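Local coordinates for distal tail protein (Bacillus phage spp1, PDB 2X8K), which forms a channel 40 Angstroms wide at the distal tip of the phage tail and stays bound to the tail after DNA ejection, at residues Gly137-Thr142 and Thr244-Glu249; Val158-Ile163 and Trp226-Pro231; Tyr174-Leu179 and Leu237-Pro242; Cys165-Ser170 and Gly197-Ile202. All blocks are in the same frame, centred on the assembly; numbering follows the deposited sequence.

Contact 1: Gly137-Thr142 and Thr244-Glu249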
loop_
_atom_site.group_PDB
_atom_site.type_symbol
_atom_site.label_atom_id
_atom_site.label_comp_id
_atom_site.label_asym_id
_atom_site.label_seq_id
_atom_site.Cartn_x
_atom_site.Cartn_y
_atom_site.Cartn_z
ATOM N N GLY C 137 30.493 -7.764 -34.408
ATOM C CA GLY C 137 31.807 -7.622 -33.795
ATOM C C GLY C 137 32.951 -7.376 -34.762
ATOM O O GLY C 137 32.757 -6.883 -35.885
ATOM N N PRO C 138 34.182 -7.727 -34.317
ATOM C CA PRO C 138 35.361 -7.573 -35.187
ATOM C C PRO C 138 35.275 -8.436 -36.430
ATOM O O PRO C 138 34.778 -9.562 -36.349
ATOM C CB PRO C 138 36.513 -8.068 -34.309
ATOM C CG PRO C 138 36.008 -8.018 -32.924
ATOM C CD PRO C 138 34.551 -8.298 -33.003
ATOM N N GLU C 139 35.786 -7.929 -37.578
ATOM C CA GLU C 139 35.802 -8.749 -38.786
ATOM C C GLU C 139 37.104 -9.533 -38.902
ATOM O O GLU C 139 38.153 -9.029 -38.521
ATOM C CB GLU C 139 35.323 -8.007 -40.050
ATOM C CG GLU C 139 36.322 -7.123 -40.766
ATOM C CD GLU C 139 35.929 -6.743 -42.186
ATOM O OE1 GLU C 139 36.842 -6.450 -42.996
ATOM O OE2 GLU C 139 34.725 -6.840 -42.521
ATOM N N VAL C 140 37.011 -10.798 -39.295
ATOM C CA VAL C 140 38.164 -11.706 -39.409
ATOM C C VAL C 140 38.442 -12.087 -40.884
ATOM O O VAL C 140 37.504 -12.413 -41.626
ATOM C CB VAL C 140 37.971 -12.967 -38.504
ATOM C CG1 VAL C 140 39.087 -14.013 -38.713
ATOM C CG2 VAL C 140 37.819 -12.580 -37.022
ATOM N N THR C 141 39.739 -12.048 -41.287
ATOM C CA THR C 141 40.183 -12.429 -42.640
ATOM C C THR C 141 41.017 -13.699 -42.570
ATOM O O THR C 141 42.024 -13.736 -41.865
ATOM C CB THR C 141 40.937 -11.292 -43.342
ATOM O OG1 THR C 141 40.123 -10.112 -43.372
ATOM C CG2 THR C 141 41.412 -11.680 -44.763
ATOM N N THR C 142 40.591 -14.737 -43.292
ATOM C CA THR C 142 41.281 -16.031 -43.344
ATOM C C THR C 142 41.637 -16.373 -44.796
ATOM O O THR C 142 40.855 -16.102 -45.699
ATOM C CB THR C 142 40.415 -17.105 -42.617
ATOM O OG1 THR C 142 40.513 -16.891 -41.206
ATOM C CG2 THR C 142 40.838 -18.546 -42.924
ATOM N N THR C 244 40.576 -15.567 -50.246
ATOM C CA THR C 244 40.521 -14.975 -48.928
ATOM C C THR C 244 39.062 -14.911 -48.545
ATOM O O THR C 244 38.220 -14.541 -49.372
ATOM C CB THR C 244 41.356 -13.659 -48.858
ATOM O OG1 THR C 244 42.341 -13.796 -47.835
ATOM C CG2 THR C 244 40.531 -12.402 -48.581
ATOM N N ILE C 245 38.749 -15.377 -47.341
ATOM C CA ILE C 245 37.400 -15.290 -46.798
ATOM C C ILE C 245 37.435 -14.316 -45.628
ATOM O O ILE C 245 38.346 -14.359 -44.781
ATOM C CB ILE C 245 36.722 -16.647 -46.482
ATOM C CG1 ILE C 245 35.232 -16.459 -46.190
ATOM C CG2 ILE C 245 37.428 -17.409 -45.339
ATOM C CD1 ILE C 245 34.390 -17.405 -46.865
ATOM N N VAL C 246 36.487 -13.374 -45.656
ATOM C CA VAL C 246 36.289 -12.366 -44.621
ATOM C C VAL C 246 34.853 -12.484 -44.148
ATOM O O VAL C 246 33.906 -12.404 -44.934
ATOM C CB VAL C 246 36.632 -10.912 -45.050
ATOM C CG1 VAL C 246 36.631 -9.971 -43.834
ATOM C CG2 VAL C 246 37.959 -10.839 -45.804
ATOM N N PHE C 247 34.710 -12.739 -42.865
ATOM C CA PHE C 247 33.433 -12.843 -42.166
ATOM C C PHE C 247 33.501 -11.872 -41.013
ATOM O O PHE C 247 34.588 -11.507 -40.545
ATOM C CB PHE C 247 33.173 -14.277 -41.643
ATOM C CG PHE C 247 34.071 -14.756 -40.516
ATOM C CD1 PHE C 247 35.236 -15.451 -40.783
ATOM C CD2 PHE C 247 33.737 -14.517 -39.186
ATOM C CE1 PHE C 247 36.055 -15.887 -39.746
ATOM C CE2 PHE C 247 34.568 -14.939 -38.146
ATOM C CZ PHE C 247 35.711 -15.630 -38.435
ATOM N N THR C 248 32.332 -11.495 -40.511
ATOM C CA THR C 248 32.291 -10.649 -39.340
ATOM C C THR C 248 31.628 -11.395 -38.193
ATOM O O THR C 248 30.522 -11.918 -38.368
ATOM C CB THR C 248 31.789 -9.260 -39.667
ATOM O OG1 THR C 248 31.650 -8.544 -38.442
ATOM C CG2 THR C 248 30.479 -9.264 -40.466
ATOM N N GLU C 249 32.338 -11.502 -37.044
ATOM C CA GLU C 249 31.861 -12.151 -35.812
ATOM C C GLU C 249 30.548 -11.498 -35.402
ATOM O O GLU C 249 30.442 -10.278 -35.463
ATOM C CB GLU C 249 32.871 -11.959 -34.668
ATOM C CG GLU C 249 34.221 -12.632 -34.844
ATOM C CD GLU C 249 35.202 -12.445 -33.701
ATOM O OE1 GLU C 249 34.895 -11.681 -32.760
ATOM O OE2 GLU C 249 36.294 -13.051 -33.761
#
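Thr142 O is held from the opposite strand by one full hydrogen bond, from Ile245 N at 2.8 Å, and by a CA-H...O contact from Thr244 CA. The hydroxyl of Thr244 is a long, weak third approach, and its proton may instead go to Asp143. The same scheme repeats up the ladder: Val140 O takes Phe247 N at 3.1 Å and also receives the CA-H of Val246, 3.2 Å from CA to O. Going the other way, Val140 N reaches Phe247 O almost along the C=O axis, and Thr142 N meets Ile245 O with an N-H...O angle of 177°. Strands 133-144 and 243-251 run antiparallel here, their segment axes 159° apart, and form one edge of the five-stranded sheet of the C-terminal domain, 133-144 being the outermost strand within the chain. On the face carrying Val140 and Phe247, the phenyl ring lies flat against the valine: CG of Phe247 sits between backbone N and carbonyl carbon (chi1 68°), which turns the ring so that Val140 CB stands over its face, 3.9 Å from the centroid. Beyond it, the extended Glu249 side chain leans across, bringing OE1 to 3.4 Å from Pro138 CD, while OE2 bonds to Thr154. On the other face the contact is more open to solvent. There Val246 straddles Thr141 OG1 with both methyls, and Val246 CG1 also touches the carboxylate of Glu139, 3.6 Å from OE1.

Contact 2: Val158-Ile163 and Trp226-Pro231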
loop_
_atom_site.group_PDB
_atom_site.type_symbol
_atom_site.label_atom_id
_atom_site.label_comp_id
_atom_site.label_asym_id
_atom_site.label_seq_id
_atom_site.Cartn_x
_atom_site.Cartn_y
_atom_site.Cartn_z
ATOM N N VAL C 158 25.505 -17.476 -36.476
ATOM C CA VAL C 158 25.765 -17.826 -37.863
ATOM C C VAL C 158 26.082 -16.546 -38.626
ATOM O O VAL C 158 25.447 -15.521 -38.386
ATOM C CB VAL C 158 24.566 -18.615 -38.452
ATOM C CG1 VAL C 158 24.411 -18.382 -39.950
ATOM C CG2 VAL C 158 24.704 -20.110 -38.159
ATOM N N THR C 159 27.104 -16.588 -39.483
ATOM C CA THR C 159 27.541 -15.457 -40.307
ATOM C C THR C 159 27.515 -15.817 -41.788
ATOM O O THR C 159 27.631 -16.986 -42.144
ATOM C CB THR C 159 28.872 -14.841 -39.801
ATOM O OG1 THR C 159 29.164 -13.632 -40.497
ATOM C CG2 THR C 159 30.059 -15.782 -39.937
ATOM N N ASN C 160 27.291 -14.804 -42.635
ATOM C CA ASN C 160 27.247 -14.874 -44.091
ATOM C C ASN C 160 28.538 -14.183 -44.531
ATOM O O ASN C 160 28.686 -12.960 -44.392
ATOM C CB ASN C 160 25.991 -14.193 -44.631
ATOM C CG ASN C 160 24.743 -14.583 -43.877
ATOM O OD1 ASN C 160 24.239 -15.708 -44.012
ATOM N ND2 ASN C 160 24.265 -13.683 -43.009
ATOM N N PRO C 161 29.537 -14.993 -44.948
ATOM C CA PRO C 161 30.861 -14.422 -45.242
ATOM C C PRO C 161 31.011 -13.675 -46.553
ATOM O O PRO C 161 30.036 -13.436 -47.263
ATOM C CB PRO C 161 31.789 -15.629 -45.146
ATOM C CG PRO C 161 30.932 -16.787 -45.547
ATOM C CD PRO C 161 29.529 -16.466 -45.106
ATOM N N THR C 162 32.252 -13.285 -46.852
ATOM C CA THR C 162 32.622 -12.578 -48.072
ATOM C C THR C 162 33.899 -13.206 -48.604
ATOM O O THR C 162 34.887 -13.291 -47.871
ATOM C CB THR C 162 32.697 -11.060 -47.819
ATOM O OG1 THR C 162 31.398 -10.611 -47.433
ATOM C CG2 THR C 162 33.149 -10.279 -49.029
ATOM N N ILE C 163 33.856 -13.671 -49.873
ATOM C CA ILE C 163 34.993 -14.305 -50.560
ATOM C C ILE C 163 35.648 -13.323 -51.525
ATOM O O ILE C 163 34.968 -12.769 -52.386
ATOM C CB ILE C 163 34.681 -15.683 -51.225
ATOM C CG1 ILE C 163 33.674 -16.543 -50.411
ATOM C CG2 ILE C 163 35.971 -16.457 -51.432
ATOM C CD1 ILE C 163 32.200 -16.486 -50.877
ATOM N N TRP C 226 24.364 -19.781 -51.532
ATOM C CA TRP C 226 25.210 -19.064 -50.606
ATOM C C TRP C 226 25.168 -19.927 -49.391
ATOM O O TRP C 226 24.165 -20.575 -49.114
ATOM C CB TRP C 226 24.663 -17.692 -50.249
ATOM C CG TRP C 226 24.091 -16.952 -51.377
ATOM C CD1 TRP C 226 22.931 -17.218 -52.020
ATOM C CD2 TRP C 226 24.644 -15.797 -52.003
ATOM N NE1 TRP C 226 22.724 -16.303 -53.018
ATOM C CE2 TRP C 226 23.767 -15.418 -53.027
ATOM C CE3 TRP C 226 25.804 -15.047 -51.800
ATOM C CZ2 TRP C 226 24.005 -14.328 -53.841
ATOM C CZ3 TRP C 226 26.040 -13.967 -52.610
ATOM C CH2 TRP C 226 25.146 -13.616 -53.618
ATOM N N ILE C 227 26.260 -19.953 -48.662
ATOM C CA ILE C 227 26.337 -20.815 -47.516
ATOM C C ILE C 227 26.653 -19.947 -46.330
ATOM O O ILE C 227 26.861 -18.746 -46.468
ATOM C CB ILE C 227 27.447 -21.820 -47.703
ATOM C CG1 ILE C 227 28.767 -21.073 -47.845
ATOM C CG2 ILE C 227 27.182 -22.670 -48.935
ATOM C CD1 ILE C 227 29.945 -21.988 -47.819
ATOM N N GLN C 228 26.698 -20.548 -45.155
ATOM C CA GLN C 228 26.955 -19.768 -43.974
ATOM C C GLN C 228 27.927 -20.444 -43.050
ATOM O O GLN C 228 28.099 -21.652 -43.069
ATOM C CB GLN C 228 25.651 -19.514 -43.246
ATOM C CG GLN C 228 24.473 -20.160 -43.915
ATOM C CD GLN C 228 23.185 -19.707 -43.318
ATOM O OE1 GLN C 228 22.278 -20.500 -43.096
ATOM N NE2 GLN C 228 23.095 -18.419 -43.034
ATOM N N LEU C 229 28.557 -19.632 -42.228
ATOM C CA LEU C 229 29.534 -20.119 -41.260
ATOM C C LEU C 229 28.864 -20.323 -39.875
ATOM O O LEU C 229 28.464 -19.347 -39.261
ATOM C CB LEU C 229 30.635 -19.053 -41.163
ATOM C CG LEU C 229 31.941 -19.210 -41.935
ATOM C CD1 LEU C 229 31.730 -19.730 -43.336
ATOM C CD2 LEU C 229 32.680 -17.900 -41.961
ATOM N N LYS C 230 28.718 -21.578 -39.399
ATOM C CA LYS C 230 28.108 -21.877 -38.087
ATOM C C LYS C 230 29.097 -21.509 -36.961
ATOM O O LYS C 230 30.314 -21.617 -37.165
ATOM C CB LYS C 230 27.702 -23.363 -37.971
ATOM C CG LYS C 230 26.505 -23.773 -38.813
ATOM C CD LYS C 230 26.207 -25.244 -38.613
ATOM C CE LYS C 230 24.938 -25.708 -39.280
ATOM N NZ LYS C 230 24.326 -26.859 -38.541
ATOM N N PRO C 231 28.626 -21.088 -35.773
ATOM C CA PRO C 231 29.585 -20.639 -34.737
ATOM C C PRO C 231 30.328 -21.701 -33.945
ATOM O O PRO C 231 29.826 -22.814 -33.791
ATOM C CB PRO C 231 28.749 -19.750 -33.826
ATOM C CG PRO C 231 27.363 -20.209 -34.025
ATOM C CD PRO C 231 27.228 -20.864 -35.360
#
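Two side-chain amides, those of Asn160 and Gln228, run alongside each other, the amide planes 20° apart. Gln228 NE2 donates to Asn160 OD1 at 3.1 Å, the donor lying in the plane of the asparagine carbonyl and the acceptor in the amide plane of the glutamine, though the N-H...O angle of 139° leaves the bond bent. Over one face of the Gln228 amide sits Val158 CG1, directly above NE2 at 3.4 Å. The other methyl of Val158, CG2, rests against both Lys230 CA and Pro231 CD. Next to the amides two loops are stapled by a single antiparallel bridge: Thr159 N bonds to Leu229 O and Leu229 N to Thr159 O, the latter at 2.8 Å, both donors in the carbonyl planes. The bridge fastens the loop that precedes strand 234-239 to the chain entering strand 162-166, at the margin of the C-terminal beta sandwich. Its inward side is mostly apolar. Thr159 puts OG1 anti to the backbone N (chi1 -171°), where it bonds to Thr248 O of the adjacent strand, and this leaves CG2 facing Leu229 CB at 3.5 Å. The two leucine methyls then run obliquely onto the ring of Pro161, CD1 coming to 3.8 Å from CG. Leu229 and Thr159 also pack on Phe247, and Pro161 on Ile245, so these three residues back onto strand 243-251. At the far end, Pro231 touches Phe85 of a neighbouring subunit.

Contact 3: Tyr174-Leu179 and Leu237-Pro242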
loop_
_atom_site.group_PDB
_atom_site.type_symbol
_atom_site.label_atom_id
_atom_site.label_comp_id
_atom_site.label_asym_id
_atom_site.label_seq_id
_atom_site.Cartn_x
_atom_site.Cartn_y
_atom_site.Cartn_z
ATOM N N TYR C 174 35.712 -19.940 -61.714
ATOM C CA TYR C 174 36.044 -19.803 -60.274
ATOM C C TYR C 174 34.984 -20.457 -59.352
ATOM O O TYR C 174 33.823 -20.045 -59.329
ATOM C CB TYR C 174 36.348 -18.342 -59.841
ATOM C CG TYR C 174 36.581 -18.207 -58.346
ATOM C CD1 TYR C 174 37.853 -18.357 -57.801
ATOM C CD2 TYR C 174 35.520 -17.997 -57.473
ATOM C CE1 TYR C 174 38.063 -18.288 -56.424
ATOM C CE2 TYR C 174 35.713 -17.953 -56.095
ATOM C CZ TYR C 174 36.987 -18.080 -55.575
ATOM O OH TYR C 174 37.150 -18.016 -54.211
ATOM N N GLU C 175 35.437 -21.408 -58.533
ATOM C CA GLU C 175 34.623 -22.225 -57.647
ATOM C C GLU C 175 35.082 -22.173 -56.170
ATOM O O GLU C 175 36.283 -22.256 -55.883
ATOM C CB GLU C 175 34.664 -23.664 -58.205
ATOM C CG GLU C 175 34.096 -24.757 -57.328
ATOM C CD GLU C 175 32.601 -24.932 -57.441
ATOM O OE1 GLU C 175 32.167 -25.948 -58.030
ATOM O OE2 GLU C 175 31.863 -24.048 -56.949
ATOM N N MET C 176 34.106 -22.069 -55.247
ATOM C CA MET C 176 34.299 -22.059 -53.797
ATOM C C MET C 176 33.365 -23.107 -53.196
ATOM O O MET C 176 32.169 -22.852 -53.047
ATOM C CB MET C 176 34.008 -20.660 -53.220
ATOM C CG MET C 176 34.198 -20.559 -51.707
ATOM S SD MET C 176 35.902 -20.179 -51.227
ATOM C CE MET C 176 36.463 -21.743 -50.847
ATOM N N GLN C 177 33.909 -24.284 -52.864
ATOM C CA GLN C 177 33.118 -25.403 -52.335
ATOM C C GLN C 177 33.123 -25.651 -50.802
ATOM O O GLN C 177 34.183 -25.856 -50.208
ATOM C CB GLN C 177 33.385 -26.695 -53.132
ATOM C CG GLN C 177 34.862 -27.019 -53.344
ATOM C CD GLN C 177 35.280 -26.922 -54.799
ATOM O OE1 GLN C 177 34.721 -27.592 -55.678
ATOM N NE2 GLN C 177 36.307 -26.114 -55.089
ATOM N N LEU C 178 31.924 -25.655 -50.182
ATOM C CA LEU C 178 31.719 -25.943 -48.753
ATOM C C LEU C 178 31.502 -27.457 -48.654
ATOM O O LEU C 178 30.497 -27.976 -49.151
ATOM C CB LEU C 178 30.511 -25.156 -48.188
ATOM C CG LEU C 178 29.975 -25.576 -46.809
ATOM C CD1 LEU C 178 29.921 -24.410 -45.880
ATOM C CD2 LEU C 178 28.593 -26.206 -46.919
ATOM N N LEU C 179 32.457 -28.159 -48.033
ATOM C CA LEU C 179 32.455 -29.621 -47.965
ATOM C C LEU C 179 32.335 -30.255 -46.583
ATOM O O LEU C 179 32.535 -29.596 -45.556
ATOM C CB LEU C 179 33.654 -30.210 -48.758
ATOM C CG LEU C 179 35.031 -29.592 -48.499
ATOM C CD1 LEU C 179 35.958 -30.596 -47.851
ATOM C CD2 LEU C 179 35.631 -29.044 -49.774
ATOM N N LEU C 237 36.347 -25.219 -46.529
ATOM C CA LEU C 237 36.232 -24.573 -47.835
ATOM C C LEU C 237 37.454 -24.842 -48.739
ATOM O O LEU C 237 38.587 -24.873 -48.246
ATOM C CB LEU C 237 36.059 -23.058 -47.625
ATOM C CG LEU C 237 34.972 -22.583 -46.654
ATOM C CD1 LEU C 237 35.138 -21.122 -46.357
ATOM C CD2 LEU C 237 33.562 -22.888 -47.175
ATOM N N LYS C 238 37.219 -25.007 -50.040
ATOM C CA LYS C 238 38.295 -25.209 -51.014
ATOM C C LYS C 238 38.021 -24.421 -52.293
ATOM O O LYS C 238 36.939 -24.506 -52.880
ATOM C CB LYS C 238 38.472 -26.697 -51.333
ATOM C CG LYS C 238 39.796 -27.055 -52.000
ATOM C CD LYS C 238 39.640 -28.258 -52.915
ATOM C CE LYS C 238 39.162 -29.470 -52.150
ATOM N NZ LYS C 238 37.882 -29.996 -52.700
ATOM N N ALA C 239 39.014 -23.655 -52.721
ATOM C CA ALA C 239 38.866 -22.740 -53.863
ATOM C C ALA C 239 39.685 -23.160 -55.087
ATOM O O ALA C 239 40.642 -23.938 -54.978
ATOM C CB ALA C 239 39.216 -21.313 -53.454
ATOM N N THR C 240 39.320 -22.636 -56.253
ATOM C CA THR C 240 40.072 -22.952 -57.453
ATOM C C THR C 240 41.388 -22.151 -57.515
ATOM O O THR C 240 42.388 -22.658 -58.038
ATOM C CB THR C 240 39.203 -22.812 -58.685
ATOM O OG1 THR C 240 38.575 -21.539 -58.646
ATOM C CG2 THR C 240 38.175 -23.919 -58.792
ATOM N N GLN C 241 41.389 -20.919 -56.978
ATOM C CA GLN C 241 42.549 -20.023 -56.968
ATOM C C GLN C 241 42.720 -19.522 -55.541
ATOM O O GLN C 241 41.693 -19.237 -54.925
ATOM C CB GLN C 241 42.304 -18.843 -57.937
ATOM C CG GLN C 241 43.554 -18.077 -58.375
ATOM C CD GLN C 241 44.212 -18.691 -59.592
ATOM O OE1 GLN C 241 43.857 -18.404 -60.744
ATOM N NE2 GLN C 241 45.208 -19.536 -59.364
ATOM N N PRO C 242 43.961 -19.429 -54.977
ATOM C CA PRO C 242 44.129 -18.955 -53.585
ATOM C C PRO C 242 43.234 -17.739 -53.307
ATOM O O PRO C 242 43.390 -16.667 -53.904
ATOM C CB PRO C 242 45.643 -18.736 -53.473
ATOM C CG PRO C 242 46.209 -19.701 -54.388
ATOM C CD PRO C 242 45.275 -19.727 -55.573
#
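Met176, Leu178, Leu237 and Ala239 make up the close-packed face of this strand pair, whereas Gln177 and Lys238 lie on its more open side and Thr240 is exposed beyond the strand end. Met176 leaves the backbone with CG anti to N (chi1 -179°), then bends at both following torsions so that CE folds back across the partner strand, 3.5 Å from Leu237 CB and 3.8 Å from Ala239 CB. Leu237 answers with CD2 laid obliquely against Leu178 CB at 3.9 Å. This layer looks into the beta sandwich: Met176 and Leu237 both touch Val144, and Met176 also touches Ile163, so the four-stranded sheet meets the five-stranded one. The Tyr174 hydroxyl, on the same side, bonds to Ser243. On the open side, Gln177 carries CG in the crowded position between N and the carbonyl carbon, and the bend at chi2 curls its amide back over the ladder. There NE2 reaches Lys238 O at 2.8 Å, from 52° above the carbonyl plane, while Gln177 N donates to the same oxygen in the carbonyl plane at 3.0 Å. The buried Leu179 crosses the lysine chain at about a right angle, CD2 3.8 Å from NZ of Lys238. Where strand 234-239 ends, Thr240 OG1 accepts Glu175 N at 3.1 Å in a nearly straight bond; the return bond from Thr240 N to Glu175 O is weak. Two donors on Lys238 O would be expected to polarise that peptide, and the threonine hydroxyl stands in as acceptor where the main chain turns off.

Contact 4: Cys165-Ser170 and Gly197-Ile202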
loop_
_atom_site.group_PDB
_atom_site.type_symbol
_atom_site.label_atom_id
_atom_site.label_comp_id
_atom_site.label_asym_id
_atom_site.label_seq_id
_atom_site.Cartn_x
_atom_site.Cartn_y
_atom_site.Cartn_z
ATOM N N CYS C 165 39.125 -13.026 -54.090
ATOM C CA CYS C 165 40.219 -13.708 -54.811
ATOM C C CYS C 165 40.901 -12.870 -55.908
ATOM O O CYS C 165 40.316 -12.659 -56.978
ATOM C CB CYS C 165 39.796 -15.078 -55.337
ATOM S SG CYS C 165 41.149 -16.029 -56.088
ATOM N N VAL C 166 42.174 -12.457 -55.655
ATOM C CA VAL C 166 43.002 -11.656 -56.571
ATOM C C VAL C 166 43.935 -12.572 -57.405
ATOM O O VAL C 166 45.001 -13.004 -56.945
ATOM C CB VAL C 166 43.675 -10.415 -55.900
ATOM C CG1 VAL C 166 44.405 -10.782 -54.606
ATOM C CG2 VAL C 166 44.583 -9.657 -56.871
ATOM N N PHE C 167 43.467 -12.903 -58.627
ATOM C CA PHE C 167 44.082 -13.821 -59.587
ATOM C C PHE C 167 45.570 -13.660 -59.852
ATOM O O PHE C 167 46.066 -12.546 -60.012
ATOM C CB PHE C 167 43.264 -13.897 -60.896
ATOM C CG PHE C 167 41.888 -14.511 -60.742
ATOM C CD1 PHE C 167 41.701 -15.884 -60.877
ATOM C CD2 PHE C 167 40.780 -13.718 -60.474
ATOM C CE1 PHE C 167 40.436 -16.451 -60.728
ATOM C CE2 PHE C 167 39.515 -14.286 -60.340
ATOM C CZ PHE C 167 39.352 -15.647 -60.473
ATOM N N SER C 168 46.279 -14.796 -59.857
ATOM C CA SER C 168 47.711 -14.887 -60.148
ATOM C C SER C 168 47.904 -15.431 -61.567
ATOM O O SER C 168 48.742 -14.917 -62.309
ATOM C CB SER C 168 48.433 -15.758 -59.121
ATOM O OG SER C 168 47.695 -16.919 -58.774
ATOM N N THR C 169 47.090 -16.436 -61.954
ATOM C CA THR C 169 47.097 -17.053 -63.284
ATOM C C THR C 169 45.734 -16.840 -63.991
ATOM O O THR C 169 44.822 -16.247 -63.406
ATOM C CB THR C 169 47.537 -18.535 -63.210
ATOM O OG1 THR C 169 46.709 -19.233 -62.275
ATOM C CG2 THR C 169 49.010 -18.702 -62.842
ATOM N N SER C 170 45.618 -17.303 -65.259
ATOM C CA SER C 170 44.408 -17.199 -66.086
ATOM C C SER C 170 43.259 -18.022 -65.506
ATOM O O SER C 170 43.501 -18.990 -64.782
ATOM C CB SER C 170 44.701 -17.608 -67.532
ATOM O OG SER C 170 45.324 -18.878 -67.640
ATOM N N GLY C 197 43.237 -9.341 -61.387
ATOM C CA GLY C 197 42.171 -8.531 -60.805
ATOM C C GLY C 197 41.510 -9.286 -59.671
ATOM O O GLY C 197 41.679 -10.502 -59.551
ATOM N N ASP C 198 40.720 -8.550 -58.844
ATOM C CA ASP C 198 40.034 -9.022 -57.620
ATOM C C ASP C 198 38.511 -9.289 -57.746
ATOM O O ASP C 198 37.761 -8.370 -58.073
ATOM C CB ASP C 198 40.251 -8.028 -56.448
ATOM C CG ASP C 198 41.532 -7.195 -56.458
ATOM O OD1 ASP C 198 41.807 -6.524 -57.489
ATOM O OD2 ASP C 198 42.200 -7.126 -55.402
ATOM N N THR C 199 38.044 -10.517 -57.388
ATOM C CA THR C 199 36.617 -10.912 -57.395
ATOM C C THR C 199 36.019 -11.030 -55.963
ATOM O O THR C 199 36.677 -11.579 -55.072
ATOM C CB THR C 199 36.328 -12.104 -58.351
ATOM O OG1 THR C 199 34.918 -12.222 -58.538
ATOM C CG2 THR C 199 36.901 -13.445 -57.861
ATOM N N LEU C 200 34.779 -10.502 -55.746
ATOM C CA LEU C 200 34.122 -10.505 -54.427
ATOM C C LEU C 200 32.673 -10.981 -54.331
ATOM O O LEU C 200 31.757 -10.315 -54.817
ATOM C CB LEU C 200 34.317 -9.174 -53.704
ATOM C CG LEU C 200 35.657 -9.032 -53.015
ATOM C CD1 LEU C 200 36.449 -7.873 -53.584
ATOM C CD2 LEU C 200 35.472 -8.911 -51.525
ATOM N N VAL C 201 32.476 -12.106 -53.625
ATOM C CA VAL C 201 31.160 -12.720 -53.363
ATOM C C VAL C 201 30.683 -12.484 -51.876
ATOM O O VAL C 201 31.170 -13.152 -50.950
ATOM C CB VAL C 201 31.142 -14.225 -53.781
ATOM C CG1 VAL C 201 29.757 -14.849 -53.596
ATOM C CG2 VAL C 201 31.616 -14.401 -55.216
ATOM N N ILE C 202 29.737 -11.525 -51.669
ATOM C CA ILE C 202 29.171 -11.188 -50.345
ATOM C C ILE C 202 27.840 -11.909 -50.078
ATOM O O ILE C 202 26.810 -11.521 -50.616
ATOM C CB ILE C 202 29.175 -9.656 -49.964
ATOM C CG1 ILE C 202 28.446 -9.376 -48.623
ATOM C CG2 ILE C 202 28.637 -8.767 -51.087
ATOM C CD1 ILE C 202 28.984 -8.217 -47.819
#
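Cys165 and Thr199 form an antiparallel hydrogen-bonded pair, with Cys165 N on Thr199 O at 3.0 Å and Thr199 N on Cys165 O at 3.1 Å. The two bonds differ in shape: the first lies in its carbonyl plane, while in the second the donor stands 54° above it. One step on, Val166 and Asp198 make a non-hydrogen-bonded pair, and then Phe167 N closes on Gly197 O at 3.1 Å, just past the end of strand 162-166. That glycine oxygen also receives the CA-H of Val166. Strand 162-166 thus pairs with 198-202 by its last two residues here, in the middle of the five-stranded sheet of the C-terminal domain, before the chain leaves for the opposing sheet. On one face, Val166 and Asp198 project together from the sheet, and the carboxylate oxygen OD2 touches Val166 CB at 3.6 Å. On the other, the Phe167 ring turns its edge to Gly197 O, which lies in the ring plane 3.5 Å from CD2. The Thr199 methyl CG2, in the crowded position between N and the carbonyl carbon, meets Phe167 CE2 obliquely at 3.7 Å. Its hydroxyl, anti to the backbone N, bonds to Val209 O of the next strand. Phe167 and Cys165 both rest on Tyr174 of the facing sheet and on Gln241 of the loop that follows strand 234-239.

Overall arrangement
From the N terminus, residues 137-142 come first and find their partner last, at 244-249, so contact 1 closes a loop that encloses the other three. Residues 158-163, 165-170 and 174-179 follow in turn. The chain then returns at 197-202 to close contact 4, at 226-231 to close contact 2, and at 237-242 to close contact 3. Contact 4 therefore lies within contact 2, while contact 3 crosses both. Strand 162-166 joins contacts 1 and 4 in one sheet, and contact 2 fastens the loop before strand 234-239 to its start. Contact 3 belongs to the opposing sheet, reached by Ile245 on Leu237 and Ile227 on Leu178; Gln241 to Thr169 links loops at one end.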